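Local coordinates for protein oxidoreductase YdhF (Escherichia coli, PDB 1OG6) that binds NADPH and probably works as an NADP-dependent oxidoreductase of the aldo-keto reductase family, at residues S15-G20 with P257-G262; A52-G57 with I86-R91; L176-V181 with R205-S210. All coordinates share one frame; numbering follows the deposited sequence.

Contact 1 of 3, residues S15-G20 with P257-G262. With NAP (NADP nicotinamide-adenine-dinucleotide phosphate), chain F.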
loop_
_atom_site.group_PDB
_atom_site.type_symbol
_atom_site.label_atom_id
_atom_site.label_comp_id
_atom_site.label_asym_id
_atom_site.label_seq_id
_atom_site.Cartn_x
_atom_site.Cartn_y
_atom_site.Cartn_z
ATOM N N SER C 15 4.767 -0.774 30.487
ATOM C CA SER C 15 5.200 -2.075 30.971
ATOM C C SER C 15 4.893 -2.992 29.800
ATOM O O SER C 15 3.805 -2.929 29.271
ATOM C CB SER C 15 4.377 -2.484 32.187
ATOM O OG SER C 15 3.035 -2.709 31.818
ATOM N N ARG C 16 5.833 -3.839 29.395
ATOM C CA ARG C 16 5.612 -4.710 28.244
ATOM C C ARG C 16 4.263 -5.421 28.151
ATOM O O ARG C 16 3.807 -5.720 27.050
ATOM C CB ARG C 16 6.731 -5.731 28.119
ATOM C CG ARG C 16 6.728 -6.414 26.778
ATOM C CD ARG C 16 8.063 -7.052 26.463
ATOM N NE ARG C 16 8.059 -7.588 25.106
ATOM C CZ ARG C 16 7.792 -6.868 24.020
ATOM N NH1 ARG C 16 7.810 -7.438 22.818
ATOM N NH2 ARG C 16 7.513 -5.578 24.137
ATOM N N PHE C 17 3.637 -5.728 29.283
ATOM C CA PHE C 17 2.310 -6.349 29.259
ATOM C C PHE C 17 1.376 -5.282 29.811
ATOM O O PHE C 17 1.581 -4.784 30.920
ATOM C CB PHE C 17 2.222 -7.601 30.139
ATOM C CG PHE C 17 2.601 -8.886 29.437
ATOM C CD1 PHE C 17 3.931 -9.294 29.346
ATOM C CD2 PHE C 17 1.628 -9.703 28.882
ATOM C CE1 PHE C 17 4.281 -10.499 28.714
ATOM C CE2 PHE C 17 1.977 -10.909 28.247
ATOM C CZ PHE C 17 3.303 -11.299 28.168
ATOM N N VAL C 18 0.374 -4.919 29.015
ATOM C CA VAL C 18 -0.618 -3.914 29.374
ATOM C C VAL C 18 -1.846 -4.646 29.924
ATOM O O VAL C 18 -2.180 -5.724 29.448
ATOM C CB VAL C 18 -1.037 -3.110 28.124
ATOM C CG1 VAL C 18 -2.045 -2.072 28.488
ATOM C CG2 VAL C 18 0.168 -2.470 27.484
ATOM N N MET C 19 -2.512 -4.073 30.921
ATOM C CA MET C 19 -3.699 -4.697 31.498
ATOM C C MET C 19 -4.936 -4.018 30.909
ATOM O O MET C 19 -5.115 -2.817 31.059
ATOM C CB MET C 19 -3.681 -4.541 33.014
ATOM C CG MET C 19 -3.992 -5.813 33.773
ATOM S SD MET C 19 -5.591 -6.488 33.320
ATOM C CE MET C 19 -5.442 -8.143 33.839
ATOM N N GLY C 20 -5.795 -4.781 30.240
ATOM C CA GLY C 20 -6.967 -4.184 29.624
ATOM C C GLY C 20 -8.270 -4.329 30.377
ATOM O O GLY C 20 -8.647 -5.428 30.787
ATOM N N PRO C 257 5.549 -5.987 19.977
ATOM C CA PRO C 257 4.258 -5.621 20.562
ATOM C C PRO C 257 4.139 -5.758 22.086
ATOM O O PRO C 257 4.855 -6.544 22.702
ATOM C CB PRO C 257 3.280 -6.534 19.818
ATOM C CG PRO C 257 4.110 -7.694 19.440
ATOM C CD PRO C 257 5.378 -7.064 18.989
ATOM N N LEU C 258 3.238 -4.969 22.683
ATOM C CA LEU C 258 2.974 -5.010 24.128
ATOM C C LEU C 258 1.634 -5.709 24.269
ATOM O O LEU C 258 0.591 -5.069 24.153
ATOM C CB LEU C 258 2.821 -3.609 24.738
ATOM C CG LEU C 258 3.619 -2.395 24.272
ATOM C CD1 LEU C 258 3.519 -1.367 25.359
ATOM C CD2 LEU C 258 5.072 -2.723 23.998
ATOM N N PRO C 259 1.638 -7.029 24.524
ATOM C CA PRO C 259 0.391 -7.787 24.667
ATOM C C PRO C 259 -0.537 -7.297 25.770
ATOM O O PRO C 259 -0.113 -7.084 26.894
ATOM C CB PRO C 259 0.880 -9.215 24.887
ATOM C CG PRO C 259 2.183 -9.024 25.535
ATOM C CD PRO C 259 2.802 -7.892 24.771
ATOM N N ILE C 260 -1.809 -7.113 25.425
ATOM C CA ILE C 260 -2.810 -6.647 26.377
ATOM C C ILE C 260 -3.596 -7.824 26.944
ATOM O O ILE C 260 -4.247 -8.580 26.218
ATOM C CB ILE C 260 -3.816 -5.657 25.728
ATOM C CG1 ILE C 260 -3.075 -4.550 24.981
ATOM C CG2 ILE C 260 -4.674 -5.024 26.800
ATOM C CD1 ILE C 260 -3.990 -3.571 24.284
ATOM N N ILE C 261 -3.523 -7.967 28.256
ATOM C CA ILE C 261 -4.205 -9.038 28.947
ATOM C C ILE C 261 -5.653 -8.611 29.179
ATOM O O ILE C 261 -5.915 -7.493 29.611
ATOM C CB ILE C 261 -3.476 -9.346 30.279
ATOM C CG1 ILE C 261 -1.992 -9.601 29.994
ATOM C CG2 ILE C 261 -4.079 -10.569 30.938
ATOM C CD1 ILE C 261 -1.132 -9.827 31.209
ATOM N N GLY C 262 -6.592 -9.499 28.869
ATOM C CA GLY C 262 -8.001 -9.180 29.037
ATOM C C GLY C 262 -8.722 -10.005 30.084
ATOM O O GLY C 262 -9.905 -9.789 30.336
HETATM P PA NAP F . -7.899 -11.558 24.784
HETATM O O1A NAP F . -8.038 -12.358 23.630
HETATM O O2A NAP F . -6.607 -11.287 25.525
HETATM O O5B NAP F . -8.902 -12.079 25.923
HETATM C C5B NAP F . -8.939 -13.500 26.174
HETATM C C4B NAP F . -10.382 -13.757 26.729
HETATM O O4B NAP F . -10.384 -15.223 26.936
HETATM C C3B NAP F . -10.658 -13.182 28.142
HETATM O O3B NAP F . -11.980 -12.658 28.086
HETATM C C2B NAP F . -10.571 -14.335 29.124
HETATM O O2B NAP F . -11.630 -14.356 30.077
HETATM C C1B NAP F . -10.615 -15.628 28.256
HETATM N N9A NAP F . -9.587 -16.561 28.690
HETATM C C8A NAP F . -8.265 -16.369 29.049
HETATM N N7A NAP F . -7.628 -17.473 29.393
HETATM C C5A NAP F . -8.602 -18.453 29.247
HETATM C C6A NAP F . -8.527 -19.840 29.467
HETATM N N6A NAP F . -7.454 -20.540 29.882
HETATM N N1A NAP F . -9.695 -20.589 29.231
HETATM N N3A NAP F . -10.979 -18.603 28.570
HETATM C C4A NAP F . -9.816 -17.887 28.811
HETATM O O3 NAP F . -8.458 -10.110 24.450
HETATM P PN NAP F . -9.870 -9.444 24.666
HETATM O O1N NAP F . -10.786 -9.167 23.554
HETATM O O2N NAP F . -9.931 -8.730 25.978
HETATM O O5D NAP F . -9.177 -8.128 24.017
HETATM C C5D NAP F . -7.817 -7.652 24.365
HETATM C C4D NAP F . -7.844 -6.253 24.960
HETATM O O4D NAP F . -7.642 -5.210 23.971
HETATM C C3D NAP F . -9.110 -5.828 25.788
HETATM O O3D NAP F . -8.922 -6.030 27.193
HETATM O O2D NAP F . -9.011 -3.419 26.419
HETATM C C1D NAP F . -8.587 -4.112 24.168
HETATM N N1N NAP F . -9.393 -3.931 22.903
HETATM C C2N NAP F . -9.070 -2.920 21.961
HETATM C C3N NAP F . -9.866 -2.777 20.823
HETATM C C7N NAP F . -9.513 -1.682 19.807
HETATM O O7N NAP F . -10.231 -1.595 18.844
HETATM N N7N NAP F . -8.489 -0.891 19.983
HETATM C C4N NAP F . -11.025 -3.646 20.584
HETATM C C5N NAP F . -11.316 -4.652 21.551
HETATM C C6N NAP F . -10.515 -4.814 22.720
HETATM P P2B NAP F . -11.446 -14.793 31.625
HETATM O O1X NAP F . -10.685 -14.061 32.726
HETATM O O2X NAP F . -12.569 -15.742 31.975
HETATM O O3X NAP F . -12.329 -13.574 31.780
#
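Phe17 carries CG anti to its carbonyl carbon (chi1 -89°), which lays the phenyl ring over Pro259; in Ile261, CG1 is likewise anti to the carbonyl carbon, and CD1 reaches the same ring. Pro259 CG lies over one face, 3.5 Å from the centroid of the Phe17 ring and 21° off the normal, which identifies a CH-pi contact. Ile261 CD1 comes in obliquely, 3.6 Å from Phe17 CD2. An alanine in place of Phe17 would probably open a gap beside Pro259 and Ile261 and leave the proline CG without its aromatic partner.

The backbones pair in parallel, with strand axes 31° apart. Val18 bonds in both directions: its N donates to Pro259 O at 3.1 Å, and its O accepts from Ile261 N at 2.9 Å. A third bond, from Gly20 N to Ile261 O, measures 2.8 Å. One face of the sheet receives Val18 and Ile260, with Val18 CB 4.0 Å from Ile260 CG1. The other receives Met19, whose chain bends at chi2 and brings CE to 4.0 Å from Ile261 CG2. Pro257 O lies over one face of the Arg16 guanidinium without a hydrogen bond; Arg16 NH1 bonds to Leu251 O instead.

Gly20 CA stands 3.6 Å from NADP O3D, so the strand passes close to the ribose of the cofactor. The pairing of strand 13-20 with strand 258-261 closes the alpha/beta barrel, joining its beginning to its end. Outside it, helix 242-251 packs on Phe17 and Pro259, while helix 266-274 covers Met19 and Ile261. Strand 48-50 continues the sheet beyond strand 13-20, and strand 207-209 does so beyond strand 258-261.

Contact 2 of 3, residues A52-G57 with I86-R91; sequences ADIYGG and IATTAR. With NAP (NADP nicotinamide-adenine-dinucleotide phosphate), chain F.
Ile54 and Thr88, with CA atoms 6.6 Å apart, and Gly57 and Ala90, at 5.7 Å, mark where the two backbones come nearest, and no hydrogen bond crosses between the segments. Ile54 carries most of the contact. Its CG1 stands between the backbone N and the carbonyl carbon (chi1 68°), which puts CG2 anti to the carbonyl carbon; from there CG2 reaches Ile86, 3.9 Å from CB. The end of the chain follows, Ile54 CD1 lying 4.0 Å from Ile86 CD1. Thr88 meets the same residue from another side and at about a right angle, its OG1 3.6 Å from Ile54 CB.

Both segments belong to the rim of the alpha/beta barrel, where the chain leaves strands 48-50 and 79-87 at their C-terminal ends, the end at which this fold places its active site. Tyr55, the probable proton donor, leaves the backbone away from segment 86-91, and its ring ends at the cofactor. Its OH lies over the nicotinamide ring, 3.1 Å from NADP C2N, and makes a weak hydrogen bond to Lys83 NZ. Ala52 CB lies over the centre of one face of the Tyr55 ring.

Farther out the contact thins to Gly57 CA against Ala90 CB at 4.2 Å, both residues being exposed. Tyr58 bridges this outer part, its hydroxyl hydrogen-bonded to Thr88 N and its ring in a cation-pi contact with Arg91.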
loop_
_atom_site.group_PDB
_atom_site.type_symbol
_atom_site.label_atom_id
_atom_site.label_comp_id
_atom_site.label_asym_id
_atom_site.label_seq_id
_atom_site.Cartn_x
_atom_site.Cartn_y
_atom_site.Cartn_z
ATOM N N ALA C 52 -10.973 2.849 27.312
ATOM C CA ALA C 52 -11.519 3.496 26.128
ATOM C C ALA C 52 -12.846 4.212 26.341
ATOM O O ALA C 52 -13.579 3.970 27.301
ATOM C CB ALA C 52 -11.650 2.494 24.990
ATOM N N ASP C 53 -13.123 5.106 25.406
ATOM C CA ASP C 53 -14.325 5.924 25.359
ATOM C C ASP C 53 -15.588 5.100 25.642
ATOM O O ASP C 53 -16.166 5.149 26.724
ATOM C CB ASP C 53 -14.393 6.538 23.949
ATOM C CG ASP C 53 -15.256 7.779 23.871
ATOM O OD1 ASP C 53 -15.701 8.284 24.924
ATOM O OD2 ASP C 53 -15.476 8.262 22.738
ATOM N N ILE C 54 -15.977 4.327 24.637
ATOM C CA ILE C 54 -17.171 3.488 24.635
ATOM C C ILE C 54 -17.255 2.252 25.537
ATOM O O ILE C 54 -18.337 1.694 25.699
ATOM C CB ILE C 54 -17.410 3.010 23.215
ATOM C CG1 ILE C 54 -16.284 2.051 22.813
ATOM C CG2 ILE C 54 -17.413 4.203 22.276
ATOM C CD1 ILE C 54 -16.339 1.588 21.389
ATOM N N TYR C 55 -16.133 1.821 26.111
ATOM C CA TYR C 55 -16.080 0.616 26.953
ATOM C C TYR C 55 -17.108 0.412 28.065
ATOM O O TYR C 55 -17.231 1.233 28.978
ATOM C CB TYR C 55 -14.679 0.460 27.546
ATOM C CG TYR C 55 -13.661 -0.006 26.543
ATOM C CD1 TYR C 55 -14.028 -0.240 25.228
ATOM C CD2 TYR C 55 -12.329 -0.187 26.899
ATOM C CE1 TYR C 55 -13.106 -0.634 24.284
ATOM C CE2 TYR C 55 -11.388 -0.587 25.956
ATOM C CZ TYR C 55 -11.788 -0.802 24.644
ATOM O OH TYR C 55 -10.882 -1.132 23.667
ATOM N N GLY C 56 -17.819 -0.717 27.977
ATOM C CA GLY C 56 -18.828 -1.081 28.959
ATOM C C GLY C 56 -20.075 -0.218 28.918
ATOM O O GLY C 56 -20.746 -0.031 29.935
ATOM N N GLY C 57 -20.396 0.291 27.733
ATOM C CA GLY C 57 -21.550 1.154 27.594
ATOM C C GLY C 57 -21.221 2.472 28.260
ATOM O O GLY C 57 -22.074 3.093 28.883
ATOM N N ILE C 86 -15.426 6.920 18.697
ATOM C CA ILE C 86 -16.495 6.024 18.285
ATOM C C ILE C 86 -17.827 6.409 18.943
ATOM O O ILE C 86 -17.862 6.941 20.057
ATOM C CB ILE C 86 -16.154 4.542 18.615
ATOM C CG1 ILE C 86 -14.853 4.140 17.917
ATOM C CG2 ILE C 86 -17.269 3.624 18.133
ATOM C CD1 ILE C 86 -14.531 2.668 18.006
ATOM N N ALA C 87 -18.920 6.151 18.235
ATOM C CA ALA C 87 -20.244 6.455 18.745
ATOM C C ALA C 87 -21.097 5.184 18.776
ATOM O O ALA C 87 -21.607 4.735 17.747
ATOM C CB ALA C 87 -20.897 7.513 17.881
ATOM N N THR C 88 -21.230 4.609 19.968
ATOM C CA THR C 88 -22.005 3.395 20.189
ATOM C C THR C 88 -23.484 3.734 20.266
ATOM O O THR C 88 -23.843 4.882 20.513
ATOM C CB THR C 88 -21.565 2.711 21.505
ATOM O OG1 THR C 88 -20.305 2.064 21.300
ATOM C CG2 THR C 88 -22.575 1.687 21.962
ATOM N N THR C 89 -24.344 2.747 20.035
ATOM C CA THR C 89 -25.779 2.982 20.112
ATOM C C THR C 89 -26.261 2.842 21.552
ATOM O O THR C 89 -27.459 2.719 21.810
ATOM C CB THR C 89 -26.572 2.015 19.216
ATOM O OG1 THR C 89 -26.181 0.667 19.498
ATOM C CG2 THR C 89 -26.326 2.331 17.752
ATOM N N ALA C 90 -25.313 2.856 22.487
ATOM C CA ALA C 90 -25.624 2.764 23.910
ATOM C C ALA C 90 -26.190 4.118 24.327
ATOM O O ALA C 90 -26.589 4.317 25.472
ATOM C CB ALA C 90 -24.362 2.447 24.708
ATOM N N ARG C 91 -26.207 5.050 23.379
ATOM C CA ARG C 91 -26.734 6.385 23.606
ATOM C C ARG C 91 -27.876 6.629 22.635
ATOM O O ARG C 91 -27.823 6.202 21.479
ATOM C CB ARG C 91 -25.636 7.426 23.421
ATOM C CG ARG C 91 -24.643 7.403 24.554
ATOM C CD ARG C 91 -23.558 8.437 24.398
ATOM N NE ARG C 91 -22.774 8.531 25.625
ATOM C CZ ARG C 91 -21.732 9.337 25.802
ATOM N NH1 ARG C 91 -21.324 10.141 24.825
ATOM N NH2 ARG C 91 -21.097 9.340 26.968
HETATM P PA NAP F . -7.899 -11.558 24.784
HETATM O O1A NAP F . -8.038 -12.358 23.630
HETATM O O2A NAP F . -6.607 -11.287 25.525
HETATM O O5B NAP F . -8.902 -12.079 25.923
HETATM C C5B NAP F . -8.939 -13.500 26.174
HETATM C C4B NAP F . -10.382 -13.757 26.729
HETATM O O4B NAP F . -10.384 -15.223 26.936
HETATM C C3B NAP F . -10.658 -13.182 28.142
HETATM O O3B NAP F . -11.980 -12.658 28.086
HETATM C C2B NAP F . -10.571 -14.335 29.124
HETATM O O2B NAP F . -11.630 -14.356 30.077
HETATM C C1B NAP F . -10.615 -15.628 28.256
HETATM N N9A NAP F . -9.587 -16.561 28.690
HETATM C C8A NAP F . -8.265 -16.369 29.049
HETATM N N7A NAP F . -7.628 -17.473 29.393
HETATM C C5A NAP F . -8.602 -18.453 29.247
HETATM C C6A NAP F . -8.527 -19.840 29.467
HETATM N N6A NAP F . -7.454 -20.540 29.882
HETATM N N1A NAP F . -9.695 -20.589 29.231
HETATM N N3A NAP F . -10.979 -18.603 28.570
HETATM C C4A NAP F . -9.816 -17.887 28.811
HETATM O O3 NAP F . -8.458 -10.110 24.450
HETATM P PN NAP F . -9.870 -9.444 24.666
HETATM O O1N NAP F . -10.786 -9.167 23.554
HETATM O O2N NAP F . -9.931 -8.730 25.978
HETATM O O5D NAP F . -9.177 -8.128 24.017
HETATM C C5D NAP F . -7.817 -7.652 24.365
HETATM C C4D NAP F . -7.844 -6.253 24.960
HETATM O O4D NAP F . -7.642 -5.210 23.971
HETATM C C3D NAP F . -9.110 -5.828 25.788
HETATM O O3D NAP F . -8.922 -6.030 27.193
HETATM O O2D NAP F . -9.011 -3.419 26.419
HETATM C C1D NAP F . -8.587 -4.112 24.168
HETATM N N1N NAP F . -9.393 -3.931 22.903
HETATM C C2N NAP F . -9.070 -2.920 21.961
HETATM C C3N NAP F . -9.866 -2.777 20.823
HETATM C C7N NAP F . -9.513 -1.682 19.807
HETATM O O7N NAP F . -10.231 -1.595 18.844
HETATM N N7N NAP F . -8.489 -0.891 19.983
HETATM C C4N NAP F . -11.025 -3.646 20.584
HETATM C C5N NAP F . -11.316 -4.652 21.551
HETATM C C6N NAP F . -10.515 -4.814 22.720
HETATM P P2B NAP F . -11.446 -14.793 31.625
HETATM O O1X NAP F . -10.685 -14.061 32.726
HETATM O O2X NAP F . -12.569 -15.742 31.975
HETATM O O3X NAP F . -12.329 -13.574 31.780
#

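Contact 3 of 3, residues L176-V181 with R205-S210. With NAP (NADP nicotinamide-adenine-dinucleotide phosphate), chain F.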
loop_
_atom_site.group_PDB
_atom_site.type_symbol
_atom_site.label_atom_id
_atom_site.label_comp_id
_atom_site.label_asym_id
_atom_site.label_seq_id
_atom_site.Cartn_x
_atom_site.Cartn_y
_atom_site.Cartn_z
ATOM N N LEU C 176 3.621 9.780 17.007
ATOM C CA LEU C 176 2.525 8.955 17.513
ATOM C C LEU C 176 3.101 7.829 18.366
ATOM O O LEU C 176 3.846 6.980 17.882
ATOM C CB LEU C 176 1.695 8.394 16.349
ATOM C CG LEU C 176 0.775 9.393 15.631
ATOM C CD1 LEU C 176 0.337 8.833 14.305
ATOM C CD2 LEU C 176 -0.436 9.705 16.492
ATOM N N ALA C 177 2.756 7.841 19.645
ATOM C CA ALA C 177 3.262 6.859 20.581
ATOM C C ALA C 177 2.966 5.416 20.222
ATOM O O ALA C 177 3.732 4.538 20.586
ATOM C CB ALA C 177 2.742 7.158 21.969
ATOM N N THR C 178 1.876 5.149 19.513
ATOM C CA THR C 178 1.554 3.761 19.180
ATOM C C THR C 178 0.417 3.613 18.169
ATOM O O THR C 178 -0.117 4.594 17.671
ATOM C CB THR C 178 1.182 2.971 20.465
ATOM O OG1 THR C 178 1.200 1.574 20.186
ATOM C CG2 THR C 178 -0.208 3.343 20.955
ATOM N N ASN C 179 0.069 2.367 17.867
ATOM C CA ASN C 179 -1.011 2.041 16.936
ATOM C C ASN C 179 -1.563 0.688 17.391
ATOM O O ASN C 179 -1.208 -0.361 16.854
ATOM C CB ASN C 179 -0.485 1.970 15.490
ATOM C CG ASN C 179 -1.585 1.661 14.474
ATOM O OD1 ASN C 179 -2.761 1.852 14.753
ATOM N ND2 ASN C 179 -1.200 1.190 13.290
ATOM N N GLN C 180 -2.423 0.726 18.406
ATOM C CA GLN C 180 -3.002 -0.485 18.959
ATOM C C GLN C 180 -3.728 -1.315 17.929
ATOM O O GLN C 180 -4.830 -0.977 17.528
ATOM C CB GLN C 180 -3.968 -0.156 20.091
ATOM C CG GLN C 180 -4.587 -1.404 20.682
ATOM C CD GLN C 180 -5.284 -1.159 21.992
ATOM O OE1 GLN C 180 -4.760 -0.475 22.870
ATOM N NE2 GLN C 180 -6.465 -1.732 22.145
ATOM N N VAL C 181 -3.121 -2.420 17.521
ATOM C CA VAL C 181 -3.730 -3.291 16.530
ATOM C C VAL C 181 -3.899 -4.714 17.062
ATOM O O VAL C 181 -3.340 -5.054 18.106
ATOM C CB VAL C 181 -2.873 -3.317 15.256
ATOM C CG1 VAL C 181 -2.949 -1.984 14.566
ATOM C CG2 VAL C 181 -1.432 -3.616 15.602
ATOM N N ARG C 205 6.040 1.133 19.070
ATOM C CA ARG C 205 5.597 -0.151 19.610
ATOM C C ARG C 205 4.091 -0.262 19.661
ATOM O O ARG C 205 3.441 0.492 20.384
ATOM C CB ARG C 205 6.143 -0.366 21.024
ATOM C CG ARG C 205 7.388 -1.242 21.113
ATOM C CD ARG C 205 8.679 -0.492 20.816
ATOM N NE ARG C 205 9.223 -0.800 19.495
ATOM C CZ ARG C 205 10.506 -0.668 19.172
ATOM N NH1 ARG C 205 11.372 -0.238 20.080
ATOM N NH2 ARG C 205 10.922 -0.953 17.942
ATOM N N PRO C 206 3.519 -1.226 18.913
ATOM C CA PRO C 206 2.082 -1.493 18.823
ATOM C C PRO C 206 1.544 -2.319 19.968
ATOM O O PRO C 206 2.069 -3.383 20.245
ATOM C CB PRO C 206 1.968 -2.256 17.516
ATOM C CG PRO C 206 3.169 -3.101 17.569
ATOM C CD PRO C 206 4.246 -2.110 17.986
ATOM N N MET C 207 0.508 -1.826 20.634
ATOM C CA MET C 207 -0.127 -2.565 21.719
ATOM C C MET C 207 -0.995 -3.569 20.979
ATOM O O MET C 207 -1.787 -3.188 20.130
ATOM C CB MET C 207 -0.973 -1.615 22.563
ATOM C CG MET C 207 -0.127 -0.549 23.239
ATOM S SD MET C 207 -1.023 0.817 23.967
ATOM C CE MET C 207 -1.864 0.004 25.317
ATOM N N ALA C 208 -0.839 -4.850 21.272
ATOM C CA ALA C 208 -1.597 -5.863 20.548
ATOM C C ALA C 208 -2.820 -6.350 21.287
ATOM O O ALA C 208 -2.714 -6.849 22.400
ATOM C CB ALA C 208 -0.691 -7.033 20.223
ATOM N N TRP C 209 -3.988 -6.225 20.671
ATOM C CA TRP C 209 -5.189 -6.683 21.341
ATOM C C TRP C 209 -5.731 -8.012 20.860
ATOM O O TRP C 209 -5.465 -8.447 19.742
ATOM C CB TRP C 209 -6.297 -5.624 21.304
ATOM C CG TRP C 209 -6.757 -5.107 19.961
ATOM C CD1 TRP C 209 -6.316 -3.978 19.320
ATOM C CD2 TRP C 209 -7.858 -5.601 19.182
ATOM N NE1 TRP C 209 -7.085 -3.730 18.207
ATOM C CE2 TRP C 209 -8.039 -4.711 18.099
ATOM C CE3 TRP C 209 -8.715 -6.706 19.299
ATOM C CZ2 TRP C 209 -9.047 -4.893 17.137
ATOM C CZ3 TRP C 209 -9.715 -6.888 18.345
ATOM C CH2 TRP C 209 -9.871 -5.985 17.279
ATOM N N SER C 210 -6.483 -8.652 21.749
ATOM C CA SER C 210 -7.100 -9.948 21.506
ATOM C C SER C 210 -6.108 -10.999 21.013
ATOM O O SER C 210 -6.368 -11.695 20.027
ATOM C CB SER C 210 -8.258 -9.799 20.517
ATOM O OG SER C 210 -9.303 -9.025 21.081
HETATM P PA NAP F . -7.899 -11.558 24.784
HETATM O O1A NAP F . -8.038 -12.358 23.630
HETATM O O2A NAP F . -6.607 -11.287 25.525
HETATM O O5B NAP F . -8.902 -12.079 25.923
HETATM C C5B NAP F . -8.939 -13.500 26.174
HETATM C C4B NAP F . -10.382 -13.757 26.729
HETATM O O4B NAP F . -10.384 -15.223 26.936
HETATM C C3B NAP F . -10.658 -13.182 28.142
HETATM O O3B NAP F . -11.980 -12.658 28.086
HETATM C C2B NAP F . -10.571 -14.335 29.124
HETATM O O2B NAP F . -11.630 -14.356 30.077
HETATM C C1B NAP F . -10.615 -15.628 28.256
HETATM N N9A NAP F . -9.587 -16.561 28.690
HETATM C C8A NAP F . -8.265 -16.369 29.049
HETATM N N7A NAP F . -7.628 -17.473 29.393
HETATM C C5A NAP F . -8.602 -18.453 29.247
HETATM C C6A NAP F . -8.527 -19.840 29.467
HETATM N N6A NAP F . -7.454 -20.540 29.882
HETATM N N1A NAP F . -9.695 -20.589 29.231
HETATM N N3A NAP F . -10.979 -18.603 28.570
HETATM C C4A NAP F . -9.816 -17.887 28.811
HETATM O O3 NAP F . -8.458 -10.110 24.450
HETATM P PN NAP F . -9.870 -9.444 24.666
HETATM O O1N NAP F . -10.786 -9.167 23.554
HETATM O O2N NAP F . -9.931 -8.730 25.978
HETATM O O5D NAP F . -9.177 -8.128 24.017
HETATM C C5D NAP F . -7.817 -7.652 24.365
HETATM C C4D NAP F . -7.844 -6.253 24.960
HETATM O O4D NAP F . -7.642 -5.210 23.971
HETATM C C3D NAP F . -9.110 -5.828 25.788
HETATM O O3D NAP F . -8.922 -6.030 27.193
HETATM O O2D NAP F . -9.011 -3.419 26.419
HETATM C C1D NAP F . -8.587 -4.112 24.168
HETATM N N1N NAP F . -9.393 -3.931 22.903
HETATM C C2N NAP F . -9.070 -2.920 21.961
HETATM C C3N NAP F . -9.866 -2.777 20.823
HETATM C C7N NAP F . -9.513 -1.682 19.807
HETATM O O7N NAP F . -10.231 -1.595 18.844
HETATM N N7N NAP F . -8.489 -0.891 19.983
HETATM C C4N NAP F . -11.025 -3.646 20.584
HETATM C C5N NAP F . -11.316 -4.652 21.551
HETATM C C6N NAP F . -10.515 -4.814 22.720
HETATM P P2B NAP F . -11.446 -14.793 31.625
HETATM O O1X NAP F . -10.685 -14.061 32.726
HETATM O O2X NAP F . -12.569 -15.742 31.975
HETATM O O3X NAP F . -12.329 -13.574 31.780
#
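Trp209 and Gln180 meet in the tightly packed part of this contact. CG of Trp209 sits between its own backbone N and carbonyl carbon (chi1 57°), the crowded position, and this turns the indole toward strand 179-182. Gln180 comes to the indole edge, near the ring plane, with its CG 3.4 Å from Trp209 CD1. NADP covers a face of the same ring: nicotinamide C3N lies 3.7 Å above the Trp209 plane, over its centre. The indole NE1 is tied by a hydrogen bond to Asn159 OD1, which would help hold the ring in its orientation against the cofactor. Ser210 OG, next along the chain, is within hydrogen-bonding reach of both NADP O1N and O5D.

Val181 supplies the backbone link. Its O accepts from Trp209 N at 2.9 Å, whereas the bond from Val181 N to Met207 O, 3.0 Å long, is weak because the angle at hydrogen is only 126°. Strands 179-182 and 207-209 are parallel, their short axes 24° apart, and helix 195-201 connects them: a beta-alpha-beta unit of the alpha/beta barrel. Leu199 of that helix packs on Pro206, which also meets Val181, CB to CG2 at 4.1 Å.

Toward the start of the segments backbone pairing gives way to contacts made by side chains, one of them to a backbone carbonyl. Thr178 OG1, anti to its backbone N, donates to Arg205 O; the modelled separation of 2.5 Å is very short, and at this resolution the exact length is doubtful. Thr178 CG2 meets the thioether of Met207 at about a right angle, 4.0 Å from SD. The loose side is the Arg205 side chain, partly exposed, whose end leads away from segment 176-181; its nearest side-chain atom, CB, is 5.4 Å from Thr178 OG1.

All three contacts reach one barrel sheet and touch the same NADP. Contacts 1 and 3 adjoin, their centres about 10 Å apart, because strands 207-209 and 258-261 are neighbours: Leu258 N probably donates to Pro206 O, and Ile260 N to Ala208 O. Contact 2 lies at the rim, its centre about 22 Å from that of contact 1 and 20 Å from that of contact 3, without touching either. Along the chain, contact 1 joins the two ends of the barrel, and contacts 2 and 3 follow one another in the sequence between them. Segments remote in sequence thereby converge on one cofactor, with the Tyr55 hydroxyl and the Trp209 indole over opposite faces of its nicotinamide.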